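Local coordinates for protein phycocyanobilin lyase subunit beta (Nostoc sp. PCC 7120, PDB 5N3U) that probably acts with its partner CpcE, with which it forms a lyase, in attaching the chromophore to the product of the cpcA gene, at residues Y74-R79 and D105-V110; Y81-L86 and D96-A101; A134-L139 and P168-P173; E140-I145 and V159-L164. All blocks are in the same frame, centred on the assembly; numbering follows the deposited sequence.

Interaction 1: residues Y74-R79 and D105-V110; sequences YNYGAR and DFAPSV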
loop_
_atom_site.group_PDB
_atom_site.type_symbol
_atom_site.label_atom_id
_atom_site.label_comp_id
_atom_site.label_asym_id
_atom_site.label_seq_id
_atom_site.Cartn_x
_atom_site.Cartn_y
_atom_site.Cartn_z
ATOM N N TYR B 74 -2.815 -9.481 1.193
ATOM C CA TYR B 74 -1.782 -8.948 0.328
ATOM C C TYR B 74 -2.273 -8.210 -0.870
ATOM O O TYR B 74 -1.459 -7.924 -1.791
ATOM C CB TYR B 74 -0.903 -10.121 -0.090
ATOM C CG TYR B 74 -0.436 -10.863 1.153
ATOM C CD1 TYR B 74 0.698 -10.453 1.847
ATOM C CD2 TYR B 74 -1.101 -11.979 1.615
ATOM C CE1 TYR B 74 1.122 -11.108 2.996
ATOM C CE2 TYR B 74 -0.677 -12.636 2.753
ATOM C CZ TYR B 74 0.437 -12.188 3.414
ATOM O OH TYR B 74 0.844 -12.858 4.494
ATOM N N ASN B 75 -3.574 -7.912 -0.901
ATOM C CA ASN B 75 -4.154 -7.148 -1.975
ATOM C C ASN B 75 -5.251 -6.309 -1.374
ATOM O O ASN B 75 -6.354 -6.833 -1.155
ATOM C CB ASN B 75 -4.614 -8.067 -3.163
ATOM C CG ASN B 75 -5.347 -7.315 -4.250
ATOM O OD1 ASN B 75 -5.793 -6.215 -4.091
ATOM N ND2 ASN B 75 -5.527 -7.956 -5.370
ATOM N N TYR B 76 -4.988 -5.017 -1.153
ATOM C CA TYR B 76 -5.938 -4.166 -0.503
ATOM C C TYR B 76 -7.218 -4.017 -1.350
ATOM O O TYR B 76 -8.283 -3.817 -0.779
ATOM C CB TYR B 76 -5.379 -2.802 -0.108
ATOM C CG TYR B 76 -5.038 -1.869 -1.223
ATOM C CD1 TYR B 76 -6.015 -1.146 -1.859
ATOM C CD2 TYR B 76 -3.699 -1.735 -1.675
ATOM C CE1 TYR B 76 -5.720 -0.295 -2.942
ATOM C CE2 TYR B 76 -3.400 -0.883 -2.736
ATOM C CZ TYR B 76 -4.418 -0.216 -3.389
ATOM O OH TYR B 76 -4.103 0.629 -4.388
ATOM N N GLY B 77 -7.082 -4.093 -2.658
ATOM C CA GLY B 77 -8.264 -3.921 -3.568
ATOM C C GLY B 77 -9.238 -5.030 -3.274
ATOM O O GLY B 77 -10.457 -4.795 -3.057
ATOM N N ALA B 78 -8.692 -6.228 -3.191
ATOM C CA ALA B 78 -9.548 -7.422 -2.897
ATOM C C ALA B 78 -10.106 -7.405 -1.516
ATOM O O ALA B 78 -11.277 -7.702 -1.277
ATOM C CB ALA B 78 -8.722 -8.650 -3.079
ATOM N N ARG B 79 -9.267 -6.978 -0.562
ATOM C CA ARG B 79 -9.631 -6.963 0.830
ATOM C C ARG B 79 -10.802 -6.041 1.104
ATOM O O ARG B 79 -11.660 -6.351 1.948
ATOM C CB ARG B 79 -8.376 -6.626 1.661
ATOM C CG ARG B 79 -8.585 -6.685 3.124
ATOM C CD ARG B 79 -7.242 -6.811 3.895
ATOM N NE ARG B 79 -6.430 -5.598 3.844
ATOM C CZ ARG B 79 -5.340 -5.381 3.075
ATOM N NH1 ARG B 79 -4.727 -4.220 3.163
ATOM N NH2 ARG B 79 -4.886 -6.293 2.181
ATOM N N ASP B 105 -5.595 -1.478 9.479
ATOM C CA ASP B 105 -5.288 -1.532 8.060
ATOM C C ASP B 105 -4.745 -0.203 7.579
ATOM O O ASP B 105 -5.036 0.818 8.198
ATOM C CB ASP B 105 -6.564 -1.918 7.239
ATOM C CG ASP B 105 -6.162 -2.723 5.989
ATOM O OD1 ASP B 105 -5.559 -2.143 5.064
ATOM O OD2 ASP B 105 -6.442 -3.944 5.942
ATOM N N PHE B 106 -3.897 -0.182 6.561
ATOM C CA PHE B 106 -3.413 1.065 6.021
ATOM C C PHE B 106 -4.278 1.551 4.855
ATOM O O PHE B 106 -4.316 2.715 4.608
ATOM C CB PHE B 106 -1.992 0.979 5.520
ATOM C CG PHE B 106 -0.968 1.037 6.597
ATOM C CD1 PHE B 106 -0.542 2.276 7.129
ATOM C CD2 PHE B 106 -0.422 -0.134 7.111
ATOM C CE1 PHE B 106 0.396 2.327 8.161
ATOM C CE2 PHE B 106 0.532 -0.081 8.121
ATOM C CZ PHE B 106 0.931 1.154 8.646
ATOM N N ALA B 107 -5.002 0.645 4.174
ATOM C CA ALA B 107 -5.746 1.052 3.010
ATOM C C ALA B 107 -7.043 1.773 3.328
ATOM O O ALA B 107 -7.932 1.203 3.924
ATOM C CB ALA B 107 -6.045 -0.151 2.189
ATOM N N PRO B 108 -7.190 3.031 2.865
ATOM C CA PRO B 108 -8.394 3.759 3.150
ATOM C C PRO B 108 -9.679 3.130 2.673
ATOM O O PRO B 108 -10.649 3.174 3.413
ATOM C CB PRO B 108 -8.214 5.086 2.439
ATOM C CG PRO B 108 -6.755 5.310 2.393
ATOM C CD PRO B 108 -6.158 3.875 2.261
ATOM N N SER B 109 -9.687 2.516 1.498
ATOM C CA SER B 109 -10.863 1.887 0.994
ATOM C C SER B 109 -11.278 0.771 1.965
ATOM O O SER B 109 -12.505 0.546 2.197
ATOM C CB SER B 109 -10.601 1.236 -0.418
ATOM O OG SER B 109 -9.423 0.421 -0.430
ATOM N N VAL B 110 -10.290 0.081 2.552
ATOM C CA VAL B 110 -10.609 -1.009 3.492
ATOM C C VAL B 110 -11.180 -0.453 4.771
ATOM O O VAL B 110 -12.180 -0.960 5.285
ATOM C CB VAL B 110 -9.379 -1.844 3.779
ATOM C CG1 VAL B 110 -9.624 -2.798 4.973
ATOM C CG2 VAL B 110 -8.994 -2.614 2.572
#
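Arg79 grips the carboxylate of Asp105 side-on with two nitrogens, one to each oxygen. NE donates to OD2 of Asp105 at 2.7 Å, and NH1 donates to OD1 of Asp105 at 2.9 Å. The NH1 bond is nearly straight (174°). Both oxygens use their syn lone pairs. The side chains meet tip to tip, their planes nearly coplanar at 25°. The Arg79 chain bends at chi3 (70°), which places NE beside OD2 of Asp105. OD1 of Asp105 turns its anti lone pair to the backbone N of Ala107 at 3.0 Å, forming an Asx turn before helix 108-118. An alanine at Asp105 would probably leave Arg79 without this charge mate and the turn without its side-chain acceptor. NH2 of Arg79 has a second acid in Glu8 of a CpcE chain.

The rest between the two segments is packing. CB of Tyr76 lies 3.6 Å from CB of Ala107. CG2 of Val110 lies 3.6 Å from the carbonyl O of Tyr76 and meets the Arg79 chain. The hydroxyl of Tyr76 bonds to Glu8 of the other CpcE chain. The arrangement joins the N-terminal ends of two helices within a HEAT-repeat solenoid, at the interface with CpcE.

Interaction 2: residues Y81-L86 and D96-A101; sequences YSIRTL and DVLIDA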
loop_
_atom_site.group_PDB
_atom_site.type_symbol
_atom_site.label_atom_id
_atom_site.label_comp_id
_atom_site.label_asym_id
_atom_site.label_seq_id
_atom_site.Cartn_x
_atom_site.Cartn_y
_atom_site.Cartn_z
ATOM N N TYR B 81 -13.254 -5.442 -0.819
ATOM C CA TYR B 81 -14.460 -6.160 -1.232
ATOM C C TYR B 81 -14.860 -7.167 -0.207
ATOM O O TYR B 81 -16.062 -7.289 0.082
ATOM C CB TYR B 81 -14.295 -6.868 -2.598
ATOM C CG TYR B 81 -14.363 -5.903 -3.741
ATOM C CD1 TYR B 81 -15.584 -5.307 -4.085
ATOM C CD2 TYR B 81 -13.236 -5.602 -4.512
ATOM C CE1 TYR B 81 -15.669 -4.409 -5.158
ATOM C CE2 TYR B 81 -13.294 -4.705 -5.600
ATOM C CZ TYR B 81 -14.522 -4.096 -5.891
ATOM O OH TYR B 81 -14.619 -3.239 -6.985
ATOM N N SER B 82 -13.924 -7.892 0.389
ATOM C CA SER B 82 -14.274 -8.811 1.473
ATOM C C SER B 82 -14.959 -8.071 2.605
ATOM O O SER B 82 -15.989 -8.481 3.112
ATOM C CB SER B 82 -13.091 -9.559 2.013
ATOM O OG SER B 82 -12.599 -10.462 1.070
ATOM N N ILE B 83 -14.361 -6.980 3.012
ATOM C CA ILE B 83 -14.873 -6.208 4.114
ATOM C C ILE B 83 -16.235 -5.611 3.774
ATOM O O ILE B 83 -17.122 -5.561 4.604
ATOM C CB ILE B 83 -13.914 -5.124 4.517
ATOM C CG1 ILE B 83 -12.549 -5.737 4.929
ATOM C CG2 ILE B 83 -14.557 -4.304 5.640
ATOM C CD1 ILE B 83 -12.629 -6.711 6.068
ATOM N N ARG B 84 -16.381 -5.084 2.558
ATOM C CA ARG B 84 -17.653 -4.543 2.138
ATOM C C ARG B 84 -18.797 -5.618 2.140
ATOM O O ARG B 84 -19.937 -5.346 2.497
ATOM C CB ARG B 84 -17.529 -3.849 0.785
ATOM C CG ARG B 84 -18.744 -2.958 0.438
ATOM C CD ARG B 84 -18.505 -2.003 -0.744
ATOM N NE ARG B 84 -17.150 -1.409 -0.736
ATOM C CZ ARG B 84 -16.116 -1.735 -1.507
ATOM N NH1 ARG B 84 -16.166 -2.718 -2.371
ATOM N NH2 ARG B 84 -14.961 -1.075 -1.374
ATOM N N THR B 85 -18.463 -6.803 1.715
ATOM C CA THR B 85 -19.355 -7.887 1.629
ATOM C C THR B 85 -19.752 -8.343 3.008
ATOM O O THR B 85 -20.959 -8.495 3.302
ATOM C CB THR B 85 -18.710 -9.014 0.886
ATOM O OG1 THR B 85 -18.343 -8.563 -0.414
ATOM C CG2 THR B 85 -19.629 -10.156 0.738
ATOM N N LEU B 86 -18.796 -8.513 3.897
ATOM C CA LEU B 86 -19.139 -8.758 5.309
ATOM C C LEU B 86 -19.982 -7.703 5.929
ATOM O O LEU B 86 -20.917 -8.025 6.682
ATOM C CB LEU B 86 -17.846 -8.920 6.150
ATOM C CG LEU B 86 -17.120 -10.161 5.925
ATOM C CD1 LEU B 86 -15.640 -10.055 6.308
ATOM C CD2 LEU B 86 -17.848 -11.331 6.567
ATOM N N ASP B 96 -14.817 -8.683 14.958
ATOM C CA ASP B 96 -13.340 -8.572 15.207
ATOM C C ASP B 96 -12.547 -8.320 13.926
ATOM O O ASP B 96 -11.633 -7.556 13.948
ATOM C CB ASP B 96 -12.824 -9.827 15.910
ATOM C CG ASP B 96 -13.400 -9.983 17.369
ATOM O OD1 ASP B 96 -13.799 -8.978 18.086
ATOM O OD2 ASP B 96 -13.436 -11.134 17.829
ATOM N N VAL B 97 -12.929 -8.956 12.812
ATOM C CA VAL B 97 -12.321 -8.608 11.542
ATOM C C VAL B 97 -12.540 -7.151 11.183
ATOM O O VAL B 97 -11.637 -6.473 10.681
ATOM C CB VAL B 97 -12.768 -9.548 10.394
ATOM C CG1 VAL B 97 -12.541 -9.018 8.992
ATOM C CG2 VAL B 97 -12.019 -10.861 10.562
ATOM N N LEU B 98 -13.751 -6.656 11.326
ATOM C CA LEU B 98 -14.016 -5.301 11.003
ATOM C C LEU B 98 -13.283 -4.310 11.875
ATOM O O LEU B 98 -12.809 -3.267 11.427
ATOM C CB LEU B 98 -15.505 -4.998 11.041
ATOM C CG LEU B 98 -16.322 -5.180 9.808
ATOM C CD1 LEU B 98 -15.946 -6.331 8.958
ATOM C CD2 LEU B 98 -17.810 -5.162 10.155
ATOM N N ILE B 99 -13.147 -4.655 13.133
ATOM C CA ILE B 99 -12.358 -3.781 14.045
ATOM C C ILE B 99 -10.900 -3.704 13.663
ATOM O O ILE B 99 -10.287 -2.606 13.522
ATOM C CB ILE B 99 -12.477 -4.271 15.466
ATOM C CG1 ILE B 99 -13.832 -3.918 15.980
ATOM C CG2 ILE B 99 -11.405 -3.650 16.335
ATOM C CD1 ILE B 99 -14.069 -4.477 17.386
ATOM N N ASP B 100 -10.352 -4.842 13.283
ATOM C CA ASP B 100 -9.000 -4.851 12.826
ATOM C C ASP B 100 -8.772 -4.054 11.603
ATOM O O ASP B 100 -7.793 -3.346 11.494
ATOM C CB ASP B 100 -8.580 -6.291 12.460
ATOM C CG ASP B 100 -8.094 -7.010 13.625
ATOM O OD1 ASP B 100 -7.833 -6.330 14.641
ATOM O OD2 ASP B 100 -7.966 -8.262 13.590
ATOM N N ALA B 101 -9.645 -4.200 10.638
ATOM C CA ALA B 101 -9.605 -3.473 9.435
ATOM C C ALA B 101 -9.760 -2.008 9.625
ATOM O O ALA B 101 -8.985 -1.244 9.112
ATOM C CB ALA B 101 -10.718 -3.946 8.521
#
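Ile83 holds CG1 anti to its carbonyl carbon (chi1 -59°), and chi2 (-59°) then places CD1 against Val97 and Ala101. The same first torsion sets CG2 anti to the backbone N, where it faces Leu98. Val97 has CG1 anti to its backbone N, and that branch does the touching.

The two helices are consecutive in the chain and lie within the HEAT-repeat region. Their short segments run in roughly opposite directions, at 134° to each other, with the axes 10.8 Å apart. No hydrogen bond crosses between them, and the join is made by aliphatic carbons.

CD1 of Ile83 lies 3.7 Å from CG1 of Val97, and the two side chains cross obliquely. CD1 of Ile83 is 4.2 Å from CB of Ala101, so one methyl serves two residues a helical turn apart. Leu86 adds a second row one turn on. Its CD1 reaches CG1 of Val97 at 4.2 Å, and its CB reaches CD1 of Leu98 at 4.3 Å.

Neighbouring helices pack on the same residues. Leu67 and Leu68 of helix 64-69 pack on Leu86, and Ala114 of helix 108-118 packs on Ile83 and Ala101. Ile83 and Leu98 lie alongside, pointing opposite ways, and the CG2 methyl of Ile83 sits 4.1 Å from CD1 of Leu98.

Interaction 3: residues A134-L139 and P168-P173; sequences APKKAL and PDLQQP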
loop_
_atom_site.group_PDB
_atom_site.type_symbol
_atom_site.label_atom_id
_atom_site.label_comp_id
_atom_site.label_asym_id
_atom_site.label_seq_id
_atom_site.Cartn_x
_atom_site.Cartn_y
_atom_site.Cartn_z
ATOM N N ALA B 134 -20.941 -6.428 22.013
ATOM C CA ALA B 134 -20.437 -6.229 20.689
ATOM C C ALA B 134 -20.595 -4.767 20.161
ATOM O O ALA B 134 -19.619 -4.180 19.626
ATOM C CB ALA B 134 -21.087 -7.180 19.776
ATOM N N PRO B 135 -21.818 -4.199 20.262
ATOM C CA PRO B 135 -21.996 -2.835 19.751
ATOM C C PRO B 135 -21.195 -1.854 20.508
ATOM O O PRO B 135 -20.768 -0.856 19.992
ATOM C CB PRO B 135 -23.519 -2.594 19.872
ATOM C CG PRO B 135 -24.008 -3.626 20.777
ATOM C CD PRO B 135 -23.113 -4.820 20.573
ATOM N N LYS B 136 -20.928 -2.156 21.761
ATOM C CA LYS B 136 -20.117 -1.295 22.529
ATOM C C LYS B 136 -18.653 -1.345 22.080
ATOM O O LYS B 136 -17.988 -0.344 22.080
ATOM C CB LYS B 136 -20.291 -1.623 24.047
ATOM C CG LYS B 136 -19.258 -0.994 24.961
ATOM C CD LYS B 136 -19.321 0.532 25.035
ATOM C CE LYS B 136 -18.174 1.099 25.906
ATOM N NZ LYS B 136 -17.963 2.566 25.764
ATOM N N LYS B 137 -18.160 -2.488 21.680
ATOM C CA LYS B 137 -16.794 -2.562 21.168
ATOM C C LYS B 137 -16.722 -1.840 19.818
ATOM O O LYS B 137 -15.743 -1.221 19.489
ATOM C CB LYS B 137 -16.383 -4.021 20.920
ATOM C CG LYS B 137 -16.351 -4.952 22.100
ATOM C CD LYS B 137 -15.442 -4.491 23.217
ATOM C CE LYS B 137 -13.940 -4.605 22.838
ATOM N NZ LYS B 137 -13.285 -3.848 23.986
ATOM N N ALA B 138 -17.782 -1.948 19.013
ATOM C CA ALA B 138 -17.810 -1.239 17.742
ATOM C C ALA B 138 -17.719 0.256 17.949
ATOM O O ALA B 138 -16.891 0.933 17.340
ATOM C CB ALA B 138 -19.052 -1.607 16.985
ATOM N N LEU B 139 -18.485 0.742 18.918
ATOM C CA LEU B 139 -18.450 2.122 19.284
ATOM C C LEU B 139 -17.075 2.533 19.686
ATOM O O LEU B 139 -16.568 3.548 19.179
ATOM C CB LEU B 139 -19.495 2.390 20.426
ATOM C CG LEU B 139 -19.425 3.778 21.044
ATOM C CD1 LEU B 139 -19.705 4.830 19.991
ATOM C CD2 LEU B 139 -20.393 3.914 22.245
ATOM N N PRO B 168 -29.731 2.238 22.931
ATOM C CA PRO B 168 -29.919 3.305 23.934
ATOM C C PRO B 168 -28.718 3.605 24.794
ATOM O O PRO B 168 -28.343 4.785 24.977
ATOM C CB PRO B 168 -31.039 2.762 24.799
ATOM C CG PRO B 168 -31.804 1.900 23.885
ATOM C CD PRO B 168 -30.799 1.235 23.014
ATOM N N ASP B 169 -28.042 2.560 25.264
ATOM C CA ASP B 169 -26.821 2.778 26.093
ATOM C C ASP B 169 -25.676 3.548 25.423
ATOM O O ASP B 169 -24.807 4.024 26.084
ATOM C CB ASP B 169 -26.320 1.431 26.648
ATOM C CG ASP B 169 -27.249 0.855 27.742
ATOM O OD1 ASP B 169 -28.373 1.381 27.943
ATOM O OD2 ASP B 169 -26.855 -0.126 28.420
ATOM N N LEU B 170 -25.670 3.661 24.103
ATOM C CA LEU B 170 -24.534 4.191 23.394
ATOM C C LEU B 170 -24.730 5.656 22.947
ATOM O O LEU B 170 -23.827 6.289 22.408
ATOM C CB LEU B 170 -24.286 3.261 22.160
ATOM C CG LEU B 170 -24.052 1.772 22.425
ATOM C CD1 LEU B 170 -23.600 1.073 21.136
ATOM C CD2 LEU B 170 -23.050 1.446 23.517
ATOM N N GLN B 171 -25.862 6.245 23.246
ATOM C CA GLN B 171 -26.185 7.517 22.619
ATOM C C GLN B 171 -25.463 8.678 23.231
ATOM O O GLN B 171 -25.126 9.616 22.533
ATOM C CB GLN B 171 -27.658 7.698 22.583
ATOM C CG GLN B 171 -28.292 6.494 21.941
ATOM C CD GLN B 171 -29.764 6.703 21.680
ATOM O OE1 GLN B 171 -30.388 7.560 22.295
ATOM N NE2 GLN B 171 -30.330 5.912 20.774
ATOM N N GLN B 172 -25.103 8.575 24.490
ATOM C CA GLN B 172 -24.481 9.671 25.138
ATOM C C GLN B 172 -23.108 9.884 24.553
ATOM O O GLN B 172 -22.768 11.024 24.211
ATOM C CB GLN B 172 -24.428 9.467 26.683
ATOM C CG GLN B 172 -23.743 10.613 27.434
ATOM C CD GLN B 172 -22.230 10.503 27.574
ATOM O OE1 GLN B 172 -21.493 11.440 27.264
ATOM N NE2 GLN B 172 -21.769 9.391 28.078
ATOM N N PRO B 173 -22.288 8.800 24.475
ATOM C CA PRO B 173 -20.938 9.053 24.001
ATOM C C PRO B 173 -20.912 9.506 22.545
ATOM O O PRO B 173 -19.954 10.167 22.196
ATOM C CB PRO B 173 -20.224 7.698 24.200
ATOM C CG PRO B 173 -21.328 6.706 24.360
ATOM C CD PRO B 173 -22.411 7.444 25.041
#
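The carbonyl O of Pro135 accepts the helix bond from Leu139 N at 3.0 Å, and a methyl of Leu170 rests on it from across the contact. That methyl of Leu170 is CD1, 3.6 Å from Pro135 O. It also lies 3.9 Å from CB of Pro135. Helix 130-145 is kinked here, because the proline nitrogen has no bond to the turn before.

Leu170 is the main side chain of the contact. Its CG is anti to the carbonyl carbon (chi1 -57°), and its two methyls go to different partners. While CD1 takes Pro135, CD2 of Leu170 meets CD2 of Leu139 at 3.8 Å. These two leucines run alongside with their ends pointing opposite ways. Lys136 lays its CB and CD near CD2 of Leu170 at the exposed edge of the contact, the CD of Lys136 being 4.1 Å away. Its NZ forms a long, weak ion pair with Glu140.

Leu139 also uses CD2 on Pro173. This methyl of Leu139 lies 3.6 Å from CG of Pro173, and the two side chains cross at about a right angle.

An alanine at Leu170 would probably open a gap beside Pro135 and Lys136, and leave Leu139 with a smaller surface to pack on.

No hydrogen bond crosses the contact. Ile167 and Trp123 pack on Pro135 from nearby loops. The packing joins the middle of helix 130-145 to the start of helix 171-184, as in an alpha solenoid of HEAT type.

Interaction 4: residues E140-I145 and V159-L164; sequences ETLLFI and VGLQGL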
loop_
_atom_site.group_PDB
_atom_site.type_symbol
_atom_site.label_atom_id
_atom_site.label_comp_id
_atom_site.label_asym_id
_atom_site.label_seq_id
_atom_site.Cartn_x
_atom_site.Cartn_y
_atom_site.Cartn_z
ATOM N N GLU B 140 -16.409 1.774 20.540
ATOM C CA GLU B 140 -15.048 2.164 20.990
ATOM C C GLU B 140 -14.138 2.340 19.797
ATOM O O GLU B 140 -13.330 3.245 19.741
ATOM C CB GLU B 140 -14.426 1.130 21.953
ATOM C CG GLU B 140 -15.117 1.044 23.311
ATOM C CD GLU B 140 -14.864 -0.295 24.144
ATOM O OE1 GLU B 140 -13.969 -1.192 23.850
ATOM O OE2 GLU B 140 -15.647 -0.502 25.106
ATOM N N THR B 141 -14.237 1.431 18.824
ATOM C CA THR B 141 -13.360 1.538 17.671
ATOM C C THR B 141 -13.712 2.726 16.843
ATOM O O THR B 141 -12.808 3.385 16.327
ATOM C CB THR B 141 -13.436 0.254 16.812
ATOM O OG1 THR B 141 -12.741 -0.735 17.554
ATOM C CG2 THR B 141 -12.580 0.335 15.572
ATOM N N LEU B 142 -14.999 2.955 16.638
ATOM C CA LEU B 142 -15.414 4.093 15.852
ATOM C C LEU B 142 -15.015 5.413 16.473
ATOM O O LEU B 142 -14.657 6.355 15.761
ATOM C CB LEU B 142 -16.887 4.076 15.605
ATOM C CG LEU B 142 -17.369 3.078 14.565
ATOM C CD1 LEU B 142 -18.825 2.882 14.667
ATOM C CD2 LEU B 142 -17.085 3.555 13.170
ATOM N N LEU B 143 -15.060 5.484 17.795
ATOM C CA LEU B 143 -14.584 6.682 18.497
ATOM C C LEU B 143 -13.107 6.870 18.296
ATOM O O LEU B 143 -12.599 7.995 18.036
ATOM C CB LEU B 143 -14.917 6.629 19.996
ATOM C CG LEU B 143 -16.387 6.599 20.367
ATOM C CD1 LEU B 143 -16.563 6.413 21.887
ATOM C CD2 LEU B 143 -17.079 7.889 19.943
ATOM N N PHE B 144 -12.368 5.777 18.378
ATOM C CA PHE B 144 -10.957 5.865 18.100
ATOM C C PHE B 144 -10.606 6.312 16.679
ATOM O O PHE B 144 -9.719 7.179 16.491
ATOM C CB PHE B 144 -10.309 4.538 18.496
ATOM C CG PHE B 144 -8.887 4.409 18.151
ATOM C CD1 PHE B 144 -7.947 4.942 18.978
ATOM C CD2 PHE B 144 -8.469 3.620 17.086
ATOM C CE1 PHE B 144 -6.631 4.801 18.708
ATOM C CE2 PHE B 144 -7.083 3.498 16.784
ATOM C CZ PHE B 144 -6.172 4.051 17.622
ATOM N N ILE B 145 -11.255 5.746 15.657
ATOM C CA ILE B 145 -10.832 6.145 14.301
ATOM C C ILE B 145 -11.352 7.521 13.886
ATOM O O ILE B 145 -10.876 8.060 12.909
ATOM C CB ILE B 145 -11.156 5.095 13.221
ATOM C CG1 ILE B 145 -12.644 4.852 13.113
ATOM C CG2 ILE B 145 -10.462 3.786 13.586
ATOM C CD1 ILE B 145 -12.978 4.145 11.837
ATOM N N VAL B 159 -20.544 7.944 9.860
ATOM C CA VAL B 159 -21.595 7.118 9.329
ATOM C C VAL B 159 -21.787 5.857 10.182
ATOM O O VAL B 159 -22.905 5.384 10.430
ATOM C CB VAL B 159 -21.317 6.730 7.892
ATOM C CG1 VAL B 159 -22.385 5.765 7.352
ATOM C CG2 VAL B 159 -21.253 7.970 6.961
ATOM N N GLY B 160 -20.674 5.264 10.627
ATOM C CA GLY B 160 -20.761 4.113 11.493
ATOM C C GLY B 160 -21.466 4.478 12.791
ATOM O O GLY B 160 -22.359 3.801 13.201
ATOM N N LEU B 161 -21.061 5.573 13.378
ATOM C CA LEU B 161 -21.621 6.048 14.622
ATOM C C LEU B 161 -23.099 6.294 14.522
ATOM O O LEU B 161 -23.845 5.929 15.437
ATOM C CB LEU B 161 -20.927 7.273 15.118
ATOM C CG LEU B 161 -19.525 7.201 15.636
ATOM C CD1 LEU B 161 -18.944 8.587 15.870
ATOM C CD2 LEU B 161 -19.345 6.378 16.920
ATOM N N GLN B 162 -23.561 6.825 13.413
ATOM C CA GLN B 162 -24.979 7.034 13.245
ATOM C C GLN B 162 -25.722 5.757 13.225
ATOM O O GLN B 162 -26.885 5.669 13.630
ATOM C CB GLN B 162 -25.249 7.746 11.928
ATOM C CG GLN B 162 -26.662 8.323 11.770
ATOM C CD GLN B 162 -26.858 8.891 10.357
ATOM O OE1 GLN B 162 -26.077 9.668 9.865
ATOM N NE2 GLN B 162 -27.872 8.444 9.694
ATOM N N GLY B 163 -25.125 4.732 12.636
ATOM C CA GLY B 163 -25.740 3.436 12.658
ATOM C C GLY B 163 -25.987 2.860 14.025
ATOM O O GLY B 163 -26.810 1.960 14.168
ATOM N N LEU B 164 -25.256 3.311 15.024
ATOM C CA LEU B 164 -25.490 2.815 16.348
ATOM C C LEU B 164 -26.635 3.560 17.152
ATOM O O LEU B 164 -26.777 3.354 18.341
ATOM C CB LEU B 164 -24.166 2.826 17.112
ATOM C CG LEU B 164 -23.050 1.865 16.593
ATOM C CD1 LEU B 164 -21.760 2.188 17.281
ATOM C CD2 LEU B 164 -23.370 0.428 16.873
#
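Leucine against leucine makes up most of this contact. CB of Leu142 lies 3.6 Å from CD2 of Leu161. The same Leu161 methyl meets CD2 of Leu143 at 4.1 Å, and these two side chains cross at about a right angle. CD1 of Leu142 turns to CD1 of Leu164, 4.0 Å away. In Leu142 the first torsion sets CG anti to the carbonyl carbon (chi1 -75°), and chi2 (164°) then puts CD1 against Gly160.

The second kind is side chain on backbone. CD1 of Leu142 packs 3.6 Å from atom C of Gly160, and is nearly as close to Leu161 N. CD2 of Leu142 faces CA of Gly160 at 4.1 Å. A CB on Gly160 would point toward the other helix and fall 2.7 Å from CD2 of Leu142, a clash. The missing side chain thus lets the leucine reach the backbone.

No hydrogen bond crosses between the two segments; the backbone bonds are helical, as with Ile145 N to Thr141 O. The helices run roughly antiparallel, with segment axes 9.8 Å apart and 152° between their directions. They are consecutive helices of the HEAT-repeat region. Ala115 of helix 108-118 packs on Leu142, and Leu139 lies on Leu161 and Leu164.

With no polar bond across it, the contact depends on the fit of aliphatic groups, and the close approach at Gly160 rests on the absence of a side chain.

How the interactions relate
Interactions 1 and 2 share helix 76-89, and interactions 3 and 4 share helix 130-145. In each pair one contact joins helices consecutive in the chain (2 and 4), and the other closes a longer stretch of chain that includes it. Interactions 2 and 4 are buried and apolar. Interaction 3 is also apolar but has an exposed lysine at its edge. Interaction 1 is partly buried, lies at the interface with CpcE, and is the one with a salt bridge. Val110 of interaction 1 packs on Ala101 of interaction 2. CD1 of Leu139 in interaction 3 touches CD2 of Leu161 in interaction 4 at 3.5 Å. Ile99 and Thr141 bring interactions 2 and 4 together.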